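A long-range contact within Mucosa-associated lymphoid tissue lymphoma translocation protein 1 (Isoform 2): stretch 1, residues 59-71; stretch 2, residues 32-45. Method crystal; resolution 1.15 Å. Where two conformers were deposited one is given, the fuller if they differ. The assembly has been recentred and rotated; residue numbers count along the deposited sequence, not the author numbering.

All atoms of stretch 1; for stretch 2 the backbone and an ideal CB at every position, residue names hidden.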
# COMPACT_ATOMS: atom_id res chain seq x y z
N LEU A 59 -4.20 -16.28 -6.72
CA LEU A 59 -5.34 -16.02 -5.82
C LEU A 59 -4.88 -15.61 -4.43
O LEU A 59 -5.60 -14.91 -3.73
CB LEU A 59 -6.27 -17.26 -5.74
CG LEU A 59 -6.83 -17.74 -7.08
CD1 LEU A 59 -7.76 -18.92 -6.82
CD2 LEU A 59 -7.55 -16.64 -7.83
N GLU A 60 -3.69 -16.06 -4.04
CA GLU A 60 -3.18 -15.71 -2.71
C GLU A 60 -2.99 -14.20 -2.54
O GLU A 60 -2.95 -13.70 -1.41
CB GLU A 60 -1.86 -16.42 -2.40
CG GLU A 60 -0.71 -16.00 -3.30
CD GLU A 60 0.63 -16.50 -2.82
OE1 GLU A 60 0.96 -16.31 -1.63
OE2 GLU A 60 1.37 -17.08 -3.63
N HIS A 61 -2.89 -13.46 -3.64
CA HIS A 61 -2.69 -12.01 -3.53
C HIS A 61 -3.99 -11.22 -3.45
O HIS A 61 -3.96 -10.00 -3.28
CB HIS A 61 -1.86 -11.53 -4.70
CG HIS A 61 -0.58 -12.25 -4.84
ND1 HIS A 61 0.50 -12.09 -3.99
CD2 HIS A 61 -0.24 -13.20 -5.72
CE1 HIS A 61 1.45 -12.93 -4.35
NE2 HIS A 61 1.03 -13.61 -5.40
N GLN A 62 -5.15 -11.89 -3.54
CA GLN A 62 -6.41 -11.21 -3.38
C GLN A 62 -6.51 -10.72 -1.94
O GLN A 62 -6.04 -11.39 -1.01
CB GLN A 62 -7.55 -12.18 -3.66
CG GLN A 62 -8.95 -11.58 -3.70
CD GLN A 62 -9.91 -12.47 -4.47
OE1 GLN A 62 -10.28 -12.18 -5.61
NE2 GLN A 62 -10.29 -13.58 -3.86
N GLY A 63 -7.09 -9.55 -1.75
CA GLY A 63 -7.32 -9.10 -0.38
C GLY A 63 -7.50 -7.61 -0.33
O GLY A 63 -7.60 -6.91 -1.37
N THR A 64 -7.53 -7.12 0.92
CA THR A 64 -7.77 -5.73 1.18
C THR A 64 -6.43 -5.18 1.68
O THR A 64 -5.89 -5.76 2.62
CB THR A 64 -8.86 -5.53 2.28
OG1 THR A 64 -10.05 -6.16 1.83
CG2 THR A 64 -9.06 -4.04 2.44
N TYR A 65 -5.94 -4.11 1.03
CA TYR A 65 -4.59 -3.56 1.35
C TYR A 65 -4.70 -2.13 1.77
O TYR A 65 -5.60 -1.40 1.36
CB TYR A 65 -3.71 -3.58 0.11
CG TYR A 65 -3.33 -4.96 -0.43
CD1 TYR A 65 -2.03 -5.46 -0.25
CD2 TYR A 65 -4.25 -5.76 -1.12
CE1 TYR A 65 -1.64 -6.70 -0.75
CE2 TYR A 65 -3.85 -7.01 -1.62
CZ TYR A 65 -2.57 -7.44 -1.45
OH TYR A 65 -2.16 -8.65 -1.97
N TRP A 66 -3.72 -1.69 2.55
CA TRP A 66 -3.57 -0.27 2.86
C TRP A 66 -2.14 -0.07 3.35
O TRP A 66 -1.42 -1.02 3.61
CB TRP A 66 -4.55 0.18 3.93
CG TRP A 66 -4.54 -0.74 5.05
CD1 TRP A 66 -5.16 -2.01 5.13
CD2 TRP A 66 -4.06 -0.45 6.31
NE1 TRP A 66 -4.96 -2.53 6.36
CE2 TRP A 66 -4.27 -1.60 7.11
CE3 TRP A 66 -3.35 0.63 6.84
CZ2 TRP A 66 -3.82 -1.66 8.47
CZ3 TRP A 66 -2.93 0.55 8.18
CH2 TRP A 66 -3.17 -0.57 8.98
N CYS A 67 -1.77 1.20 3.42
CA CYS A 67 -0.43 1.58 3.83
C CYS A 67 -0.53 2.51 5.02
O CYS A 67 -1.28 3.48 4.97
CB CYS A 67 0.28 2.25 2.65
SG CYS A 67 2.02 2.56 2.91
N HIS A 68 0.23 2.22 6.06
CA HIS A 68 0.38 3.14 7.19
C HIS A 68 1.55 4.05 6.91
O HIS A 68 2.65 3.58 6.60
CB HIS A 68 0.60 2.37 8.49
CG HIS A 68 0.62 3.26 9.69
ND1 HIS A 68 -0.48 3.96 10.11
CD2 HIS A 68 1.63 3.61 10.53
CE1 HIS A 68 -0.19 4.66 11.19
NE2 HIS A 68 1.10 4.50 11.45
N VAL A 69 1.31 5.35 7.00
CA VAL A 69 2.32 6.35 6.67
C VAL A 69 2.57 7.17 7.92
O VAL A 69 1.65 7.60 8.59
CB VAL A 69 1.85 7.25 5.52
CG1 VAL A 69 2.94 8.18 5.11
CG2 VAL A 69 1.43 6.41 4.32
N TYR A 70 3.85 7.35 8.29
CA TYR A 70 4.08 7.90 9.63
C TYR A 70 5.44 8.55 9.76
O TYR A 70 6.41 8.21 9.04
CB TYR A 70 3.95 6.79 10.70
CG TYR A 70 4.99 5.71 10.62
CD1 TYR A 70 6.09 5.72 11.47
CD2 TYR A 70 4.92 4.69 9.66
CE1 TYR A 70 7.04 4.77 11.40
CE2 TYR A 70 5.88 3.71 9.59
CZ TYR A 70 6.95 3.77 10.44
OH TYR A 70 7.94 2.84 10.38
N ASN A 71 5.51 9.45 10.72
CA ASN A 71 6.81 9.92 11.20
C ASN A 71 6.71 10.03 12.71
O ASN A 71 5.85 9.43 13.32
CB ASN A 71 7.23 11.19 10.48
CG ASN A 71 6.30 12.36 10.72
OD1 ASN A 71 5.53 12.37 11.68
ND2 ASN A 71 6.39 13.38 9.88
N UNK A 32 10.65 13.10 7.20
CA UNK A 32 10.29 12.36 6.00
C UNK A 32 9.40 11.16 6.36
O UNK A 32 9.73 10.40 7.25
CB UNK A 32 11.55 11.90 5.26
N UNK A 33 8.26 10.99 5.70
CA UNK A 33 7.38 9.85 6.02
C UNK A 33 8.02 8.50 5.78
O UNK A 33 8.77 8.32 4.81
CB UNK A 33 6.09 9.94 5.20
N UNK A 34 7.65 7.56 6.63
CA UNK A 34 7.88 6.14 6.47
C UNK A 34 6.56 5.45 6.13
O UNK A 34 5.48 5.98 6.36
CB UNK A 34 8.50 5.54 7.73
N UNK A 35 6.73 4.24 5.59
CA UNK A 35 5.59 3.49 5.02
C UNK A 35 5.64 2.06 5.55
O UNK A 35 6.71 1.47 5.73
CB UNK A 35 5.62 3.50 3.49
N UNK A 36 4.46 1.47 5.69
CA UNK A 36 4.38 0.03 5.96
C UNK A 36 3.05 -0.47 5.36
O UNK A 36 2.00 0.03 5.72
CB UNK A 36 4.47 -0.27 7.46
N UNK A 37 3.14 -1.44 4.45
CA UNK A 37 1.96 -1.98 3.82
C UNK A 37 1.36 -3.12 4.64
O UNK A 37 2.05 -3.87 5.32
CB UNK A 37 2.29 -2.46 2.41
N UNK A 38 0.04 -3.25 4.52
CA UNK A 38 -0.74 -4.27 5.21
C UNK A 38 -1.64 -4.94 4.21
O UNK A 38 -2.12 -4.32 3.27
CB UNK A 38 -1.55 -3.68 6.36
N UNK A 39 -1.84 -6.23 4.40
CA UNK A 39 -2.90 -6.93 3.69
C UNK A 39 -3.66 -7.74 4.74
O UNK A 39 -3.08 -8.36 5.61
CB UNK A 39 -2.35 -7.82 2.57
N UNK A 40 -4.97 -7.76 4.59
CA UNK A 40 -5.86 -8.58 5.49
C UNK A 40 -5.38 -8.51 6.94
O UNK A 40 -5.20 -9.55 7.63
CB UNK A 40 -5.89 -10.04 5.04
N UNK A 41 -5.15 -7.27 7.36
CA UNK A 41 -4.87 -6.88 8.77
C UNK A 41 -3.48 -7.25 9.25
O UNK A 41 -3.15 -7.05 10.43
CB UNK A 41 -5.89 -7.53 9.70
N UNK A 42 -2.65 -7.78 8.38
CA UNK A 42 -1.32 -8.22 8.74
C UNK A 42 -0.25 -7.40 7.98
O UNK A 42 -0.42 -7.13 6.79
CB UNK A 42 -1.17 -9.71 8.45
N UNK A 43 0.88 -7.07 8.64
CA UNK A 43 1.90 -6.32 7.89
C UNK A 43 2.51 -7.20 6.84
O UNK A 43 2.74 -8.40 7.10
CB UNK A 43 2.99 -5.78 8.82
N UNK A 44 2.78 -6.67 5.67
CA UNK A 44 3.53 -7.36 4.64
C UNK A 44 4.99 -7.13 4.96
O UNK A 44 5.48 -5.98 4.84
CB UNK A 44 3.17 -6.87 3.24
N UNK A 45 5.67 -8.20 5.35
CA UNK A 45 7.02 -8.05 5.80
C UNK A 45 7.92 -7.42 4.73
O UNK A 45 7.83 -7.71 3.52
CB UNK A 45 7.57 -9.41 6.23

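Positions 34-39 form a strand antiparallel to strand 63-70 of stretch 1. As in any strand, side chains alternate between two faces: one carries Y65, C67 and V69, the other W66, H68 and Y70.

Position 32 points away, with nothing of stretch 1 near its CB. Many residues would suit; it is I32.

Position 33 points sideways, near V69. Phi is -62°, so proline is allowed, as are small apolar residues. It is P33, whose CB packs against V69 CG1 at 3.7 Å.

Position 34 lies on the W66 face. Its ideal CB sits 3.6 Å from Y70 CZ, over the tyrosine ring. Any residue with a CB methylene could rest there, with open space beyond. It is H34. Its CB makes a CH-pi contact, 3.7 Å from the centroid of the Y70 ring, while the two rings are slid apart and barely overlap. The backbone pairs twice: H34 N to Y70 O at 2.8 Å and Y70 N to H34 O at 2.9 Å.

Position 35 is on the C67 face, its ideal CB 3.8 Å from C67 SG. Apolar or aromatic residues would suit. It is Y35. Y35 CD1 lies 3.8 Å from both C67 SG and V69 CG2, with the sulfur at the ring edge. A water bridges Y35 O and Y70 OH.

Position 36 has its ideal CB 4.3 Å from H68 O. Polar or long residues fit. It is Q36, whose end leads away from stretch 1. Q36 NE2 donates to the backbone O of positions 37 and 44, both at 2.9 Å. Its backbone pairs with H68.

Position 37 is on the face of C67, a small side chain. Aromatic or bulky apolar residues would suit. It is W37. C67 CB stands 3.6 Å from the centroid of the W37 six-membered ring and C67 SG 3.9 Å from that of its five-membered ring, both over the face.

Position 38 has its ideal CB 3.5 Å from W66 CE2, against the indole. An aromatic could stack here, and an aliphatic could also pack. It is F38, whose ring forms an offset stack with the six-membered ring of W66, centroids 4.4 Å apart and planes at 10°. F38 N donates to W66 O at 2.8 Å.

Position 39 has its ideal CB 3.6 Å from Y65 CE1. A long aliphatic chain could cross the ring towards E60 O. It is K39. K39 CG lies 3.8 Å from the centroid of the Y65 ring, over its face. K39 NZ makes a weak hydrogen bond to E60 O at 3.5 Å, and a water joins K39 NZ to Y65 OH.

Position 40 has positive phi and psi, favouring asparagine, aspartate or glycine, and T64 N offers a donor. It is N40: N40 OD1 accepts from T64 N at 3.1 Å.

Position 41 also has positive phi, where glycine would be easy; it is E41. Positions 42 and 43 point away, so many residues would suit: L42 and P43. Position 44 points toward stretch 1, suiting an apolar chain; L44 CD1 meets Y65 CE1 at 3.9 Å. Position 45 is out of reach and equally free: T45.

Stretch 2 32-45: IPHYQWFKNELPLT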
# COMPACT_ATOMS: atom_id res chain seq x y z
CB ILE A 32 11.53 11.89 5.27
CG1 ILE A 32 12.38 13.03 4.78
CG2 ILE A 32 11.22 10.92 4.12
CD1 ILE A 32 13.80 12.58 4.59
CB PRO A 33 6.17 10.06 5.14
CG PRO A 33 6.18 11.55 4.85
CD PRO A 33 7.62 11.92 4.77
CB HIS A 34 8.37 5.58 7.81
CG HIS A 34 9.69 6.10 8.22
ND1 HIS A 34 9.87 7.25 8.97
CD2 HIS A 34 10.92 5.60 8.00
CE1 HIS A 34 11.16 7.42 9.20
NE2 HIS A 34 11.82 6.44 8.61
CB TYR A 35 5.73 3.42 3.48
CG TYR A 35 5.73 4.78 2.83
CD1 TYR A 35 4.56 5.38 2.39
CD2 TYR A 35 6.91 5.52 2.75
CE1 TYR A 35 4.58 6.66 1.86
CE2 TYR A 35 6.95 6.78 2.26
CZ TYR A 35 5.77 7.37 1.81
OH TYR A 35 5.81 8.67 1.32
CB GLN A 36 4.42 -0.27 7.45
CG GLN A 36 4.17 -1.79 7.78
CD GLN A 36 5.21 -2.74 7.21
OE1 GLN A 36 6.40 -2.66 7.48
NE2 GLN A 36 4.74 -3.65 6.38
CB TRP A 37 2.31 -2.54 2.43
CG TRP A 37 2.53 -1.43 1.43
CD1 TRP A 37 3.72 -0.83 1.12
CD2 TRP A 37 1.54 -0.76 0.67
NE1 TRP A 37 3.52 0.17 0.17
CE2 TRP A 37 2.19 0.23 -0.09
CE3 TRP A 37 0.17 -0.91 0.53
CZ2 TRP A 37 1.49 1.09 -0.97
CZ3 TRP A 37 -0.51 -0.05 -0.32
CH2 TRP A 37 0.13 0.94 -1.05
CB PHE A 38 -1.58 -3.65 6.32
CG PHE A 38 -0.73 -3.13 7.46
CD1 PHE A 38 -0.49 -3.91 8.58
CD2 PHE A 38 -0.13 -1.87 7.39
CE1 PHE A 38 0.36 -3.46 9.64
CE2 PHE A 38 0.70 -1.42 8.42
CZ PHE A 38 0.97 -2.22 9.54
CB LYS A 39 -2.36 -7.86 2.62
CG LYS A 39 -3.47 -8.67 1.94
CD LYS A 39 -2.95 -9.71 0.95
CE LYS A 39 -1.98 -10.75 1.53
NZ LYS A 39 -1.14 -11.39 0.44
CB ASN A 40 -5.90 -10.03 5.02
CG ASN A 40 -6.46 -10.19 3.62
OD1 ASN A 40 -7.16 -9.31 3.13
ND2 ASN A 40 -6.16 -11.31 2.98
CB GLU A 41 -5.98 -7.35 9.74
CG GLU A 41 -7.34 -6.83 9.33
CD GLU A 41 -7.53 -5.34 9.57
OE1 GLU A 41 -6.83 -4.75 10.43
OE2 GLU A 41 -8.42 -4.74 8.94
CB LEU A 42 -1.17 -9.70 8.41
CG LEU A 42 -2.21 -10.68 8.97
CD1 LEU A 42 -2.09 -12.08 8.37
CD2 LEU A 42 -2.04 -10.72 10.46
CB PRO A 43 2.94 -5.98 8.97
CG PRO A 43 2.67 -6.93 10.09
CD PRO A 43 1.20 -7.26 10.05
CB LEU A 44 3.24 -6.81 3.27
CG LEU A 44 1.86 -7.20 2.79
CD1 LEU A 44 1.35 -6.28 1.69
CD2 LEU A 44 1.93 -8.61 2.27
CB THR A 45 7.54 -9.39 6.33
OG1 THR A 45 6.52 -9.94 7.17
CG2 THR A 45 8.77 -9.16 7.15
O HOH W 1 8.10 1.24 8.20
O HOH W 2 0.25 -9.87 -1.52
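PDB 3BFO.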